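Local coordinates for protein cytosolic acyl coenzyme A thioester hydrolase (Mus musculus, PDB 2V1O) that hydrolyses fatty acyl-CoAs, preferentially palmitoyl-CoA, to free fatty acids and coenzyme A, and is represented by its N-terminal hotdog domain, at residues A51-T56 and A104-V109; T75-H80 and P123-L128. All blocks are in the same frame, centred on the assembly; numbering follows the deposited sequence.

Contacts 1 and 2 lie on the same antiparallel sheet of the hotdog domain, their centres about 16 Å apart, and both reach the same coenzyme A. Contact 1 joins 51-56 to 104-109, two neighbouring strands that line the adenine and ribose end of the ligand. Contact 2 sits nearer the surface, where the loop 123-128 rests on the end of strand 67-77; the turn that follows this strand grips the 3'-phosphate through Ser78 and His80. The two meet directly: Val109 CG1 packs 3.4 Å from His80 O, and Trp107 CH2 lies 4.1 Å from Tyr76 CD2. Both are away from the active-site residue Asn12.

Contact 1: residues A51-T56 and A104-V109; sequences ARVERT and ATLWYV. With COA (coenzyme A), chain G.
Arg52 and Trp107 face each other as a hydrogen-bonded antiparallel pair in the hotdog sheet, at a classic beta bulge: Ala51 and Arg52 both oppose Trp107, whose carbonyl O accepts from Ala51 N (2.8 Å) and Arg52 N (3.2 Å). Trp107 N returns a bond to Arg52 O, and Glu54 N continues the pairing to Thr105 O. The Arg52 side chain runs beside the indole. Its CB lies 3.3 Å from COA N1A, at the adenine, and near Trp107 CB; CG, anti to the backbone N (chi1 -176°), remains beside the adenine; CD sits 3.6 Å from COA N1A and also approaches Trp107 CD1 obliquely. NE then forms a salt bridge to Glu54 OE2 at 2.8 Å, the oxygen lying in the guanidinium plane but the nitrogen well above the carboxylate plane. Beyond it, NH2 pairs with Glu146 and NH1 with Asp57 of the second subunit, into which the sheet continues. Trp107 NE1 also reaches Glu54 OE2, through a weak, bent bond (125°), so the same oxygen is shared, weakly on the indole side. Val53 and Leu106 project from the sheet's other face, Val53 CG2 packing on Leu106 CD2, and Leu106 also touches Ile26 of helix 19-38. Toward the ribose, Ala51 CB packs against Val109 CG2, and that same methyl stands 3.2 Å from COA O4B.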
loop_
_atom_site.group_PDB
_atom_site.type_symbol
_atom_site.label_atom_id
_atom_site.label_comp_id
_atom_site.label_asym_id
_atom_site.label_seq_id
_atom_site.Cartn_x
_atom_site.Cartn_y
_atom_site.Cartn_z
ATOM N N ALA A 51 -11.217 -15.283 15.839
ATOM C CA ALA A 51 -11.260 -16.733 16.030
ATOM C C ALA A 51 -12.049 -17.466 14.940
ATOM O O ALA A 51 -11.699 -18.588 14.565
ATOM C CB ALA A 51 -11.808 -17.079 17.421
ATOM N N ARG A 52 -13.104 -16.840 14.425
ATOM C CA ARG A 52 -14.016 -17.534 13.522
ATOM C C ARG A 52 -14.768 -16.565 12.622
ATOM O O ARG A 52 -15.168 -15.478 13.050
ATOM C CB ARG A 52 -15.027 -18.344 14.354
ATOM C CG ARG A 52 -16.013 -19.222 13.583
ATOM C CD ARG A 52 -16.851 -19.972 14.614
ATOM N NE ARG A 52 -17.948 -20.773 14.082
ATOM C CZ ARG A 52 -17.890 -22.086 13.863
ATOM N NH1 ARG A 52 -16.761 -22.757 14.068
ATOM N NH2 ARG A 52 -18.966 -22.734 13.419
ATOM N N VAL A 53 -14.936 -16.977 11.373
ATOM C CA VAL A 53 -15.841 -16.315 10.436
ATOM C C VAL A 53 -16.962 -17.295 10.110
ATOM O O VAL A 53 -16.708 -18.425 9.678
ATOM C CB VAL A 53 -15.117 -15.911 9.137
ATOM C CG1 VAL A 53 -16.090 -15.226 8.170
ATOM C CG2 VAL A 53 -13.928 -15.007 9.456
ATOM N N GLU A 54 -18.202 -16.880 10.354
ATOM C CA GLU A 54 -19.347 -17.715 9.993
ATOM C C GLU A 54 -19.519 -17.708 8.475
ATOM O O GLU A 54 -18.984 -16.840 7.789
ATOM C CB GLU A 54 -20.624 -17.222 10.679
ATOM C CG GLU A 54 -20.599 -17.310 12.208
ATOM C CD GLU A 54 -20.518 -18.738 12.746
ATOM O OE1 GLU A 54 -20.951 -19.684 12.048
ATOM O OE2 GLU A 54 -20.038 -18.912 13.883
ATOM N N ARG A 55 -20.255 -18.682 7.956
ATOM C CA ARG A 55 -20.592 -18.723 6.539
ATOM C C ARG A 55 -21.192 -17.379 6.098
ATOM O O ARG A 55 -22.042 -16.803 6.791
ATOM C CB ARG A 55 -21.576 -19.865 6.273
ATOM C CG ARG A 55 -22.008 -20.019 4.820
ATOM C CD ARG A 55 -23.520 -20.208 4.735
ATOM N NE ARG A 55 -24.200 -18.958 4.381
ATOM C CZ ARG A 55 -25.102 -18.339 5.141
ATOM N NH1 ARG A 55 -25.463 -18.849 6.313
ATOM N NH2 ARG A 55 -25.649 -17.205 4.718
ATOM N N THR A 56 -20.741 -16.882 4.951
ATOM C CA THR A 56 -21.218 -15.594 4.427
ATOM C C THR A 56 -21.330 -15.595 2.904
ATOM O O THR A 56 -20.467 -16.138 2.206
ATOM C CB THR A 56 -20.358 -14.391 4.930
ATOM O OG1 THR A 56 -20.938 -13.169 4.470
ATOM C CG2 THR A 56 -18.911 -14.475 4.454
ATOM N N ALA A 104 -22.024 -10.530 7.522
ATOM C CA ALA A 104 -21.094 -11.519 8.063
ATOM C C ALA A 104 -21.163 -11.521 9.585
ATOM O O ALA A 104 -21.496 -10.506 10.197
ATOM C CB ALA A 104 -19.661 -11.237 7.587
ATOM N N THR A 105 -20.873 -12.670 10.188
ATOM C CA THR A 105 -20.768 -12.770 11.631
ATOM C C THR A 105 -19.372 -13.292 11.975
ATOM O O THR A 105 -18.875 -14.239 11.355
ATOM C CB THR A 105 -21.870 -13.663 12.232
ATOM O OG1 THR A 105 -23.148 -13.068 11.982
ATOM C CG2 THR A 105 -21.692 -13.835 13.752
ATOM N N LEU A 106 -18.755 -12.655 12.961
ATOM C CA LEU A 106 -17.396 -12.974 13.365
ATOM C C LEU A 106 -17.337 -13.220 14.862
ATOM O O LEU A 106 -18.092 -12.618 15.622
ATOM C CB LEU A 106 -16.469 -11.805 13.036
ATOM C CG LEU A 106 -16.569 -11.091 11.681
ATOM C CD1 LEU A 106 -15.854 -9.742 11.740
ATOM C CD2 LEU A 106 -15.996 -11.951 10.586
ATOM N N TRP A 107 -16.395 -14.068 15.274
ATOM C CA TRP A 107 -16.104 -14.288 16.681
ATOM C C TRP A 107 -14.677 -13.883 16.985
ATOM O O TRP A 107 -13.743 -14.271 16.268
ATOM C CB TRP A 107 -16.321 -15.759 17.062
ATOM C CG TRP A 107 -17.751 -16.173 16.970
ATOM C CD1 TRP A 107 -18.409 -16.602 15.853
ATOM C CD2 TRP A 107 -18.707 -16.205 18.042
ATOM N NE1 TRP A 107 -19.715 -16.902 16.159
ATOM C CE2 TRP A 107 -19.927 -16.663 17.495
ATOM C CE3 TRP A 107 -18.650 -15.886 19.408
ATOM C CZ2 TRP A 107 -21.089 -16.816 18.268
ATOM C CZ3 TRP A 107 -19.808 -16.041 20.180
ATOM C CH2 TRP A 107 -21.010 -16.499 19.601
ATOM N N TYR A 108 -14.533 -13.100 18.053
ATOM C CA TYR A 108 -13.246 -12.631 18.545
ATOM C C TYR A 108 -13.005 -13.123 19.965
ATOM O O TYR A 108 -13.944 -13.344 20.717
ATOM C CB TYR A 108 -13.201 -11.101 18.532
ATOM C CG TYR A 108 -13.112 -10.527 17.142
ATOM C CD1 TYR A 108 -11.867 -10.231 16.573
ATOM C CD2 TYR A 108 -14.263 -10.291 16.385
ATOM C CE1 TYR A 108 -11.767 -9.719 15.286
ATOM C CE2 TYR A 108 -14.168 -9.770 15.079
ATOM C CZ TYR A 108 -12.919 -9.491 14.547
ATOM O OH TYR A 108 -12.799 -8.975 13.272
ATOM N N VAL A 109 -11.736 -13.268 20.309
ATOM C CA VAL A 109 -11.308 -13.643 21.647
ATOM C C VAL A 109 -10.236 -12.633 22.098
ATOM O O VAL A 109 -9.270 -12.403 21.373
ATOM C CB VAL A 109 -10.751 -15.093 21.662
ATOM C CG1 VAL A 109 -10.216 -15.463 23.040
ATOM C CG2 VAL A 109 -11.825 -16.106 21.198
HETATM N N1A COA G . -14.507 -19.728 17.288
HETATM C C2A COA G . -15.222 -19.155 18.314
HETATM N N3A COA G . -14.732 -19.216 19.598
HETATM C C4A COA G . -13.547 -19.837 19.835
HETATM C C5A COA G . -12.803 -20.415 18.815
HETATM C C6A COA G . -13.295 -20.355 17.522
HETATM N N6A COA G . -12.631 -20.914 16.513
HETATM N N7A COA G . -11.680 -20.950 19.359
HETATM C C8A COA G . -11.705 -20.722 20.690
HETATM N N9A COA G . -12.851 -20.036 20.990
HETATM C C1B COA G . -13.236 -19.438 22.268
HETATM C C2B COA G . -13.728 -20.484 23.258
HETATM O O2B COA G . -15.064 -20.847 22.990
HETATM C C3B COA G . -13.505 -19.759 24.575
HETATM O O3B COA G . -14.585 -18.907 24.907
HETATM P P3B COA G . -15.663 -19.305 26.040
HETATM O O7A COA G . -16.452 -20.460 25.514
HETATM O O8A COA G . -14.915 -19.710 27.288
HETATM O O9A COA G . -16.557 -18.117 26.290
HETATM C C4B COA G . -12.288 -18.878 24.292
HETATM O O4B COA G . -12.124 -18.838 22.886
HETATM C C5B COA G . -11.013 -19.389 24.954
HETATM O O5B COA G . -10.839 -20.768 24.713
HETATM P P1A COA G . -9.461 -21.458 25.156
HETATM O O1A COA G . -9.037 -20.907 26.490
HETATM O O2A COA G . -9.660 -22.957 25.147
HETATM O O3A COA G . -8.368 -21.028 24.055
HETATM P P2A COA G . -8.049 -21.838 22.706
HETATM O O4A COA G . -9.284 -22.472 22.112
HETATM O O5A COA G . -6.924 -22.827 22.906
HETATM O O6A COA G . -7.505 -20.658 21.765
HETATM C CBP COA G . -7.647 -18.727 20.346
HETATM C CCP COA G . -8.410 -19.695 21.250
HETATM C CDP COA G . -8.661 -17.886 19.562
HETATM C CEP COA G . -6.842 -17.806 21.262
HETATM C CAP COA G . -6.741 -19.536 19.407
HETATM O OAP COA G . -7.493 -20.439 18.620
HETATM C C9P COA G . -5.897 -18.665 18.508
HETATM O O9P COA G . -4.784 -18.006 19.035
HETATM N N8P COA G . -6.264 -18.573 17.237
HETATM C C7P COA G . -5.656 -17.625 16.320
HETATM C C6P COA G . -6.217 -16.215 16.506
HETATM C C5P COA G . -5.571 -15.289 15.500
HETATM O O5P COA G . -4.378 -14.968 15.646
HETATM N N4P COA G . -6.344 -14.868 14.497
HETATM C C3P COA G . -5.820 -14.376 13.225
HETATM C C2P COA G . -5.028 -15.434 12.425
HETATM S S1P COA G . -4.378 -14.604 10.959
#

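Contact 2: residues T75-H80 and P123-L128; sequences TYTSKH and PPIVYL. With COA (coenzyme A), chain G.
Tyr127 meets Tyr76, and Ile125 meets Thr77, where the loop ahead of helix 130-146 lies against the end of strand 67-77. The apolar part is small. Ile125 CG2 packs on Thr77 CG2 at 3.8 Å; CG1 sits between the backbone N and carbonyl carbon (chi1 54°), and chi2 of 159° extends CD1 to Tyr76 N and Thr75 C. His37 of helix 19-38 touches both Ile125 and Thr77. The aromatic contacts involve oxygen: the two tyrosines cross obliquely, Tyr127 OH lying 3.1 Å from Tyr76 CD1, and the Tyr127 ring turns its CE1 edge to Thr75 O. The one direct hydrogen bond is weak, Thr77 N to Tyr127 OH at 3.4 Å. Water does more: one molecule donates to Thr77 O (2.7 Å) and bonds Tyr127 OH, while another bonds Thr77 OG1, accepting a hydrogen bond from Ile125 N. Past the strand, Ser78 OG donates to COA O9A (2.6 Å), as does His80 N at 2.9 Å; Lys144 and Tyr140 of helix 130-146 also bond coenzyme A. The loop is thus held to the strand end mostly through two water bridges, with little apolar surface, immediately before the turn that binds phosphate.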
loop_
_atom_site.group_PDB
_atom_site.type_symbol
_atom_site.label_atom_id
_atom_site.label_comp_id
_atom_site.label_asym_id
_atom_site.label_seq_id
_atom_site.Cartn_x
_atom_site.Cartn_y
_atom_site.Cartn_z
ATOM N N THR A 75 -23.297 -8.510 19.109
ATOM C CA THR A 75 -24.615 -9.111 19.260
ATOM C C THR A 75 -24.665 -10.149 20.377
ATOM O O THR A 75 -25.748 -10.526 20.838
ATOM C CB THR A 75 -25.089 -9.710 17.928
ATOM O OG1 THR A 75 -24.069 -10.570 17.397
ATOM C CG2 THR A 75 -25.363 -8.584 16.935
ATOM N N TYR A 76 -23.490 -10.608 20.811
ATOM C CA TYR A 76 -23.392 -11.541 21.934
ATOM C C TYR A 76 -22.005 -11.514 22.568
ATOM O O TYR A 76 -21.001 -11.246 21.891
ATOM C CB TYR A 76 -23.739 -12.981 21.495
ATOM C CG TYR A 76 -23.858 -13.951 22.652
ATOM C CD1 TYR A 76 -24.969 -13.920 23.500
ATOM C CD2 TYR A 76 -22.849 -14.875 22.920
ATOM C CE1 TYR A 76 -25.075 -14.787 24.570
ATOM C CE2 TYR A 76 -22.948 -15.749 23.993
ATOM C CZ TYR A 76 -24.067 -15.700 24.809
ATOM O OH TYR A 76 -24.172 -16.551 25.875
ATOM N N THR A 77 -21.958 -11.781 23.873
ATOM C CA THR A 77 -20.693 -12.076 24.546
ATOM C C THR A 77 -20.832 -13.330 25.414
ATOM O O THR A 77 -21.832 -13.504 26.123
ATOM C CB THR A 77 -20.160 -10.889 25.404
ATOM O OG1 THR A 77 -21.081 -10.589 26.466
ATOM C CG2 THR A 77 -19.900 -9.637 24.546
ATOM N N SER A 78 -19.837 -14.207 25.325
ATOM C CA SER A 78 -19.719 -15.357 26.214
ATOM C C SER A 78 -18.666 -14.998 27.265
ATOM O O SER A 78 -18.257 -13.831 27.355
ATOM C CB SER A 78 -19.327 -16.612 25.430
ATOM O OG SER A 78 -18.008 -16.503 24.903
ATOM N N LYS A 79 -18.221 -15.979 28.053
ATOM C CA LYS A 79 -17.231 -15.699 29.095
ATOM C C LYS A 79 -15.927 -15.126 28.522
ATOM O O LYS A 79 -15.366 -14.186 29.086
ATOM C CB LYS A 79 -16.945 -16.937 29.952
ATOM C CG LYS A 79 -16.056 -16.625 31.160
ATOM C CD LYS A 79 -15.989 -17.753 32.172
ATOM C CE LYS A 79 -14.997 -17.409 33.275
ATOM N NZ LYS A 79 -14.992 -18.432 34.367
ATOM N N HIS A 80 -15.475 -15.688 27.400
ATOM C CA HIS A 80 -14.191 -15.323 26.793
ATOM C C HIS A 80 -14.255 -15.005 25.299
ATOM O O HIS A 80 -13.222 -15.017 24.621
ATOM C CB HIS A 80 -13.160 -16.437 27.009
ATOM C CG HIS A 80 -13.038 -16.888 28.428
ATOM N ND1 HIS A 80 -12.344 -16.175 29.381
ATOM C CD2 HIS A 80 -13.519 -17.987 29.054
ATOM C CE1 HIS A 80 -12.399 -16.818 30.535
ATOM N NE2 HIS A 80 -13.106 -17.920 30.364
ATOM N N PRO A 123 -16.167 -8.423 29.154
ATOM C CA PRO A 123 -17.257 -7.758 29.886
ATOM C C PRO A 123 -18.632 -8.081 29.272
ATOM O O PRO A 123 -18.754 -8.163 28.058
ATOM C CB PRO A 123 -16.944 -6.260 29.725
ATOM C CG PRO A 123 -15.519 -6.182 29.286
ATOM C CD PRO A 123 -15.201 -7.463 28.583
ATOM N N PRO A 124 -19.653 -8.327 30.109
ATOM C CA PRO A 124 -20.994 -8.496 29.537
ATOM C C PRO A 124 -21.500 -7.251 28.792
ATOM O O PRO A 124 -21.177 -6.127 29.176
ATOM C CB PRO A 124 -21.864 -8.794 30.765
ATOM C CG PRO A 124 -20.902 -9.363 31.766
ATOM C CD PRO A 124 -19.647 -8.549 31.563
ATOM N N ILE A 125 -22.256 -7.459 27.714
ATOM C CA ILE A 125 -22.946 -6.358 27.029
ATOM C C ILE A 125 -24.361 -6.162 27.557
ATOM O O ILE A 125 -24.931 -7.060 28.171
ATOM C CB ILE A 125 -23.017 -6.546 25.486
ATOM C CG1 ILE A 125 -23.635 -7.903 25.105
ATOM C CG2 ILE A 125 -21.653 -6.331 24.865
ATOM C CD1 ILE A 125 -24.190 -7.956 23.673
ATOM N N VAL A 126 -24.924 -4.983 27.317
ATOM C CA VAL A 126 -26.327 -4.752 27.631
ATOM C C VAL A 126 -27.195 -5.214 26.452
ATOM O O VAL A 126 -26.865 -4.967 25.288
ATOM C CB VAL A 126 -26.619 -3.276 28.071
ATOM C CG1 VAL A 126 -26.498 -2.291 26.911
ATOM C CG2 VAL A 126 -27.992 -3.167 28.731
ATOM N N TYR A 127 -28.263 -5.940 26.769
ATOM C CA TYR A 127 -29.287 -6.300 25.784
ATOM C C TYR A 127 -30.531 -5.463 26.045
ATOM O O TYR A 127 -30.887 -5.228 27.199
ATOM C CB TYR A 127 -29.632 -7.794 25.871
ATOM C CG TYR A 127 -28.440 -8.698 25.646
ATOM C CD1 TYR A 127 -28.080 -9.094 24.361
ATOM C CD2 TYR A 127 -27.670 -9.153 26.723
ATOM C CE1 TYR A 127 -26.979 -9.921 24.143
ATOM C CE2 TYR A 127 -26.567 -9.982 26.523
ATOM C CZ TYR A 127 -26.229 -10.361 25.223
ATOM O OH TYR A 127 -25.140 -11.172 25.004
ATOM N N LEU A 128 -31.179 -5.009 24.973
ATOM C CA LEU A 128 -32.455 -4.301 25.083
ATOM C C LEU A 128 -33.582 -5.264 25.473
ATOM O O LEU A 128 -34.489 -4.904 26.226
ATOM C CB LEU A 128 -32.807 -3.583 23.770
ATOM C CG LEU A 128 -31.932 -2.463 23.177
ATOM C CD1 LEU A 128 -31.356 -1.522 24.238
ATOM C CD2 LEU A 128 -30.823 -3.022 22.280
HETATM N N1A COA G . -14.507 -19.728 17.288
HETATM C C2A COA G . -15.222 -19.155 18.314
HETATM N N3A COA G . -14.732 -19.216 19.598
HETATM C C4A COA G . -13.547 -19.837 19.835
HETATM C C5A COA G . -12.803 -20.415 18.815
HETATM C C6A COA G . -13.295 -20.355 17.522
HETATM N N6A COA G . -12.631 -20.914 16.513
HETATM N N7A COA G . -11.680 -20.950 19.359
HETATM C C8A COA G . -11.705 -20.722 20.690
HETATM N N9A COA G . -12.851 -20.036 20.990
HETATM C C1B COA G . -13.236 -19.438 22.268
HETATM C C2B COA G . -13.728 -20.484 23.258
HETATM O O2B COA G . -15.064 -20.847 22.990
HETATM C C3B COA G . -13.505 -19.759 24.575
HETATM O O3B COA G . -14.585 -18.907 24.907
HETATM P P3B COA G . -15.663 -19.305 26.040
HETATM O O7A COA G . -16.452 -20.460 25.514
HETATM O O8A COA G . -14.915 -19.710 27.288
HETATM O O9A COA G . -16.557 -18.117 26.290
HETATM C C4B COA G . -12.288 -18.878 24.292
HETATM O O4B COA G . -12.124 -18.838 22.886
HETATM C C5B COA G . -11.013 -19.389 24.954
HETATM O O5B COA G . -10.839 -20.768 24.713
HETATM P P1A COA G . -9.461 -21.458 25.156
HETATM O O1A COA G . -9.037 -20.907 26.490
HETATM O O2A COA G . -9.660 -22.957 25.147
HETATM O O3A COA G . -8.368 -21.028 24.055
HETATM P P2A COA G . -8.049 -21.838 22.706
HETATM O O4A COA G . -9.284 -22.472 22.112
HETATM O O5A COA G . -6.924 -22.827 22.906
HETATM O O6A COA G . -7.505 -20.658 21.765
HETATM C CBP COA G . -7.647 -18.727 20.346
HETATM C CCP COA G . -8.410 -19.695 21.250
HETATM C CDP COA G . -8.661 -17.886 19.562
HETATM C CEP COA G . -6.842 -17.806 21.262
HETATM C CAP COA G . -6.741 -19.536 19.407
HETATM O OAP COA G . -7.493 -20.439 18.620
HETATM C C9P COA G . -5.897 -18.665 18.508
HETATM O O9P COA G . -4.784 -18.006 19.035
HETATM N N8P COA G . -6.264 -18.573 17.237
HETATM C C7P COA G . -5.656 -17.625 16.320
HETATM C C6P COA G . -6.217 -16.215 16.506
HETATM C C5P COA G . -5.571 -15.289 15.500
HETATM O O5P COA G . -4.378 -14.968 15.646
HETATM N N4P COA G . -6.344 -14.868 14.497
HETATM C C3P COA G . -5.820 -14.376 13.225
HETATM C C2P COA G . -5.028 -15.434 12.425
HETATM S S1P COA G . -4.378 -14.604 10.959
HETATM O O HOH W 1 -24.184 -12.570 27.035
HETATM O O HOH W 2 -23.404 -10.187 28.141
#